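Local coordinates for fiber (Human adenovirus 26, PDB 6FJN), which mediates attachment of the adenovirus to receptors on the host cell, through the trimeric knob domain that forms its head, at the interface of chains A and B. Sequence-based numbering; all coordinates share one arbitrary frame. Chains: chain A/B, Fiber.

Contact 1: the interface of chains A and B. Residues chain A 31, 33-34, 179-181; chain B 3, 5, 27, 29, 36-38, 85.
The turn of chain A between strands 22-31 and 34-43, together with its strand 176-181, packs on strands 22-31 and 34-43 of chain B, flanked there by strands 3-5 and 83-86. Both chains are adenovirus fiber knobs, beta-sandwich domains that assemble as trimers, and this patch belongs to their subunit interface. A:Gln34 carries the well-formed direct hydrogen bonds. Its CG lies anti to the carbonyl carbon (chi1 -66°) and the chain runs extended, sliding antiparallel past B:Thr29, so that the amide ends between two strands. A:Gln34 NE2 gives one N-H to the B:Thr29 hydroxyl OG1 at 2.8 Å. The other goes from A:Gln34 NE2 to the main-chain B:Leu36 O at 2.9 Å. Both acceptors lie near the amide plane, although NE2 stands 52° out of the carbonyl plane of B:Leu36. A:Ser179 OG donates to A:Gln34 OE1 at 2.7 Å, almost along the C=O axis, so bonds at both ends fix the amide's rotation. B:Thr3 OG1, 2.9 Å from B:Thr29 OG1, forms a second shell behind that acceptor. A:Ser33, OG anti to the backbone N (chi1 171°), packs its CB 3.9 Å from B:Thr3 CB, and water 2 joins its N to B:Thr3 OG1. A:Leu181 meets B:Thr27 tip to tip, CD2 lying 3.5 Å from OG1, while CD1 crosses obliquely over the B:Asn38 amide carbon. Water 1 bridges B:Asn38 ND2 and A:Ser179 O.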
# COMPACT_ATOMS: atom_id res chain seq x y z
N CYS A 31 0.31 8.92 10.80
CA CYS A 31 1.37 9.53 10.06
C CYS A 31 0.93 10.94 9.60
O CYS A 31 0.58 11.12 8.41
CB CYS A 31 1.76 8.67 8.86
SG CYS A 31 2.31 7.00 9.28
N SER A 33 -1.22 13.65 8.37
CA SER A 33 -2.52 13.78 7.72
C SER A 33 -3.10 12.46 7.20
O SER A 33 -4.22 12.40 6.62
CB SER A 33 -2.31 14.76 6.57
OG SER A 33 -3.42 14.84 5.70
N GLN A 34 -2.32 11.40 7.35
CA GLN A 34 -2.83 10.05 7.00
C GLN A 34 -2.65 9.07 8.13
O GLN A 34 -1.74 9.24 8.94
CB GLN A 34 -2.15 9.49 5.75
CG GLN A 34 -2.47 10.27 4.49
CD GLN A 34 -1.73 9.67 3.29
OE1 GLN A 34 -2.00 8.56 2.84
NE2 GLN A 34 -0.78 10.40 2.78
N SER A 179 -4.00 3.32 3.41
CA SER A 179 -3.96 4.56 4.15
C SER A 179 -5.23 5.34 3.90
O SER A 179 -6.00 5.03 2.96
CB SER A 179 -2.75 5.42 3.79
OG SER A 179 -2.90 6.04 2.52
N TYR A 180 -5.48 6.35 4.73
CA TYR A 180 -6.58 7.28 4.52
C TYR A 180 -6.30 8.57 5.16
O TYR A 180 -5.50 8.69 6.11
CB TYR A 180 -7.93 6.67 5.03
CG TYR A 180 -7.92 6.33 6.52
CD1 TYR A 180 -8.35 7.28 7.47
CD2 TYR A 180 -7.54 5.09 6.97
CE1 TYR A 180 -8.38 6.97 8.81
CE2 TYR A 180 -7.57 4.77 8.33
CZ TYR A 180 -8.00 5.71 9.24
OH TYR A 180 -7.96 5.34 10.56
N LEU A 181 -6.97 9.61 4.66
CA LEU A 181 -6.86 10.95 5.19
C LEU A 181 -7.62 11.07 6.50
O LEU A 181 -8.70 10.56 6.63
CB LEU A 181 -7.44 11.97 4.20
CG LEU A 181 -6.57 12.29 2.98
CD1 LEU A 181 -5.99 11.16 2.18
CD2 LEU A 181 -7.35 13.26 2.08
N THR B 3 2.74 17.55 4.90
CA THR B 3 1.79 17.07 3.88
C THR B 3 1.63 18.11 2.77
O THR B 3 1.37 19.29 3.02
CB THR B 3 0.43 16.57 4.47
OG1 THR B 3 0.62 15.28 5.13
CG2 THR B 3 -0.59 16.42 3.41
N TRP B 5 -0.92 18.60 -0.51
CA TRP B 5 -2.13 17.99 -1.00
C TRP B 5 -2.93 18.93 -1.87
O TRP B 5 -2.66 20.14 -1.99
CB TRP B 5 -2.95 17.46 0.17
CG TRP B 5 -3.63 18.42 1.09
CD1 TRP B 5 -3.53 19.77 1.15
CD2 TRP B 5 -4.56 18.02 2.08
NE1 TRP B 5 -4.37 20.24 2.15
CE2 TRP B 5 -4.99 19.17 2.74
CE3 TRP B 5 -5.05 16.78 2.52
CZ2 TRP B 5 -5.94 19.13 3.77
CZ3 TRP B 5 -5.95 16.73 3.56
CH2 TRP B 5 -6.41 17.89 4.15
N THR B 27 -2.74 13.31 -1.89
CA THR B 27 -2.10 13.68 -0.64
C THR B 27 -0.76 13.00 -0.58
O THR B 27 -0.67 11.77 -0.78
CB THR B 27 -2.98 13.21 0.54
OG1 THR B 27 -4.30 13.74 0.41
CG2 THR B 27 -2.44 13.64 1.89
N THR B 29 2.33 12.59 2.05
CA THR B 29 2.73 12.78 3.42
C THR B 29 4.17 12.32 3.60
O THR B 29 4.49 11.15 3.30
CB THR B 29 1.81 12.02 4.37
OG1 THR B 29 0.47 12.51 4.22
CG2 THR B 29 2.30 12.17 5.81
N LEU B 36 4.35 8.80 1.73
CA LEU B 36 3.16 8.01 1.69
C LEU B 36 2.13 8.77 0.89
O LEU B 36 1.71 9.88 1.31
CB LEU B 36 2.68 7.76 3.13
CG LEU B 36 1.43 6.92 3.30
CD1 LEU B 36 1.60 5.51 2.78
CD2 LEU B 36 0.98 6.93 4.75
N GLY B 37 1.76 8.23 -0.25
CA GLY B 37 0.83 8.90 -1.13
C GLY B 37 -0.54 8.24 -1.17
O GLY B 37 -0.67 7.02 -0.94
N ASN B 38 -1.55 9.04 -1.53
CA ASN B 38 -2.92 8.54 -1.61
C ASN B 38 -3.57 9.31 -2.75
O ASN B 38 -3.55 10.57 -2.73
CB ASN B 38 -3.58 8.80 -0.28
CG ASN B 38 -4.99 8.34 -0.21
OD1 ASN B 38 -5.88 9.05 -0.69
ND2 ASN B 38 -5.31 7.26 0.51
N ARG B 85 -0.52 21.48 3.60
CA ARG B 85 -1.80 21.39 4.35
C ARG B 85 -1.84 22.48 5.43
O ARG B 85 -0.81 22.84 6.03
CB ARG B 85 -2.06 19.98 4.99
CG ARG B 85 -3.34 19.86 5.85
CD ARG B 85 -3.81 18.47 6.30
NE ARG B 85 -5.17 18.53 6.89
CZ ARG B 85 -5.84 17.55 7.52
NH1 ARG B 85 -5.31 16.37 7.73
NH2 ARG B 85 -7.08 17.78 7.99
O HOH W 1 -7.63 5.73 0.92
O HOH W 2 1.03 15.54 7.73

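Contact 2: the interface of chains A and B. Residues chain A 104, 106-107, 119, 121, 181; chain B 8-10, 23, 25, 88.
A:Arg121 reaches from the short 3-10 helix 120-122 of chain A into the segment 8-10 and strand 22-31 of chain B, a mixed polar and apolar grip between fiber knob subunits. From CB, CG takes the crowded position between the backbone N and the carbonyl carbon (chi1 71°). The chain then extends straight, A:Arg121 CD passing 3.8 Å from B:Thr25 OG1. A:Arg121 NE turns back to its own chain, donating to A:Ala107 O at 2.8 Å on an in-plane lone pair and so steadying the guanidinium. B:Pro8 O lies above the guanidinium plane, obliquely over CZ and NH2. At the tip, A:Arg121 NH1 donates to the carbonyl B:Asp9 O at 3.0 Å, nearly straight (173° at H). A:Arg121 NH1 also donates to the hydroxyl B:Thr25 OG1 at 2.9 Å. Both acceptors lie in the guanidinium plane. A:Arg121 NH2 comes 2.8 Å from B:Pro8 O, but no hydrogen bond forms, its N-H pointing away; electrostatic attraction may still contribute. B:Thr10 CG2 touches NH2 and rests over one face of the A:Tyr119 ring, 3.9 Å from its centroid. The B:Pro8 ring packs against A:Ala107 CB and the methyl of A:Thr106, whose OG1 donates to the anti lone pair of the poorly ordered B:Asp88 OD2. In the fold, loop 104-107 and A:Tyr119 with the following 3-10 helix face chain B's loop between strands 3-5 and 22-31, strand 22-31 itself, and the short loop between strands 83-86 and 89-90.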
# COMPACT_ATOMS: atom_id res chain seq x y z
N ASN A 104 -11.30 11.45 7.47
CA ASN A 104 -11.66 12.83 7.19
C ASN A 104 -13.05 12.92 6.56
O ASN A 104 -13.32 12.29 5.57
CB ASN A 104 -10.60 13.38 6.23
CG ASN A 104 -10.76 14.86 5.96
OD1 ASN A 104 -11.63 15.31 5.19
ND2 ASN A 104 -9.96 15.64 6.66
N THR A 106 -14.54 15.48 5.08
CA THR A 106 -14.58 16.18 3.78
C THR A 106 -14.17 15.25 2.65
O THR A 106 -14.83 15.14 1.60
CB THR A 106 -13.70 17.42 3.76
OG1 THR A 106 -14.13 18.25 4.83
CG2 THR A 106 -13.82 18.18 2.45
N ALA A 107 -13.09 14.49 2.85
CA ALA A 107 -12.66 13.49 1.86
C ALA A 107 -13.72 12.41 1.72
O ALA A 107 -14.00 11.87 0.62
CB ALA A 107 -11.36 12.85 2.29
N TYR A 119 -18.89 9.35 -3.67
CA TYR A 119 -17.64 9.37 -4.33
C TYR A 119 -16.89 8.06 -4.18
O TYR A 119 -16.79 7.55 -3.08
CB TYR A 119 -16.90 10.51 -3.64
CG TYR A 119 -17.57 11.83 -3.93
CD1 TYR A 119 -17.65 12.26 -5.22
CD2 TYR A 119 -18.23 12.62 -2.93
CE1 TYR A 119 -18.27 13.45 -5.58
CE2 TYR A 119 -18.86 13.83 -3.29
CZ TYR A 119 -18.86 14.21 -4.61
OH TYR A 119 -19.47 15.38 -5.01
N ARG A 121 -13.84 7.58 -4.09
CA ARG A 121 -12.66 7.69 -3.25
C ARG A 121 -12.92 7.29 -1.79
O ARG A 121 -11.97 7.04 -1.04
CB ARG A 121 -12.08 9.11 -3.29
CG ARG A 121 -12.92 10.16 -2.57
CD ARG A 121 -12.34 11.55 -2.75
NE ARG A 121 -13.12 12.50 -1.98
CZ ARG A 121 -13.06 13.80 -2.08
NH1 ARG A 121 -12.19 14.45 -2.86
NH2 ARG A 121 -13.93 14.51 -1.35
N LEU A 181 -6.97 9.61 4.66
CA LEU A 181 -6.86 10.95 5.19
C LEU A 181 -7.62 11.07 6.50
O LEU A 181 -8.70 10.56 6.63
CB LEU A 181 -7.44 11.97 4.20
CG LEU A 181 -6.57 12.29 2.98
CD1 LEU A 181 -5.99 11.16 2.18
CD2 LEU A 181 -7.35 13.26 2.08
N PRO B 8 -9.08 17.99 0.33
CA PRO B 8 -9.97 16.85 0.15
C PRO B 8 -11.36 17.24 -0.35
O PRO B 8 -12.29 16.44 -0.22
CB PRO B 8 -10.11 16.33 1.59
CG PRO B 8 -10.03 17.54 2.43
CD PRO B 8 -8.97 18.38 1.75
N ASP B 9 -11.56 18.44 -0.88
CA ASP B 9 -12.89 18.82 -1.38
C ASP B 9 -13.10 18.21 -2.76
O ASP B 9 -12.28 17.41 -3.19
CB ASP B 9 -13.04 20.35 -1.38
CG ASP B 9 -12.13 21.10 -2.37
OD1 ASP B 9 -11.62 20.49 -3.32
OD2 ASP B 9 -11.99 22.34 -2.24
N THR B 10 -14.20 18.58 -3.44
CA THR B 10 -14.45 18.08 -4.78
C THR B 10 -14.39 19.17 -5.85
O THR B 10 -14.93 18.98 -6.95
CB THR B 10 -15.80 17.32 -4.84
OG1 THR B 10 -16.86 18.14 -4.34
CG2 THR B 10 -15.68 16.02 -4.05
N LYS B 23 -11.54 16.30 -10.61
CA LYS B 23 -10.91 16.48 -9.32
C LYS B 23 -9.92 15.35 -9.15
O LYS B 23 -10.31 14.18 -9.02
CB LYS B 23 -11.93 16.46 -8.13
CG LYS B 23 -11.27 16.37 -6.71
CD LYS B 23 -10.68 17.68 -6.16
CE LYS B 23 -9.76 17.51 -4.94
NZ LYS B 23 -9.64 18.73 -4.14
N THR B 25 -7.74 13.94 -6.32
CA THR B 25 -7.51 13.98 -4.89
C THR B 25 -6.16 13.37 -4.64
O THR B 25 -5.98 12.18 -4.90
CB THR B 25 -8.60 13.27 -4.10
OG1 THR B 25 -9.87 13.79 -4.47
CG2 THR B 25 -8.41 13.46 -2.60
N ASP B 88 -8.28 21.68 6.64
CA ASP B 88 -8.65 20.98 5.40
C ASP B 88 -8.57 21.88 4.15
O ASP B 88 -9.26 21.64 3.15
CB ASP B 88 -10.02 20.26 5.54
CG ASP B 88 -11.18 21.07 5.02
OD1 ASP B 88 -11.09 22.32 4.98
OD2 ASP B 88 -12.21 20.44 4.69

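Contact 1 and contact 2 are neighbouring stretches of one subunit interface, the centres of their C-alpha atoms about 11 Å apart. A:Leu181, at the end of strand 176-181, belongs to both: its methyl groups span from the strand residues of contact 1 to the proline of contact 2. Strand 22-31 of chain B also runs through both, presenting threonines at every second position to the partner. Contact 1 rests on strands and the turn between 22-31 and 34-43, whereas contact 2 draws more on loops. Because the deposited assembly holds three copies and the pairing is not two-fold, different surfaces of each knob meet, as suits a closed trimer.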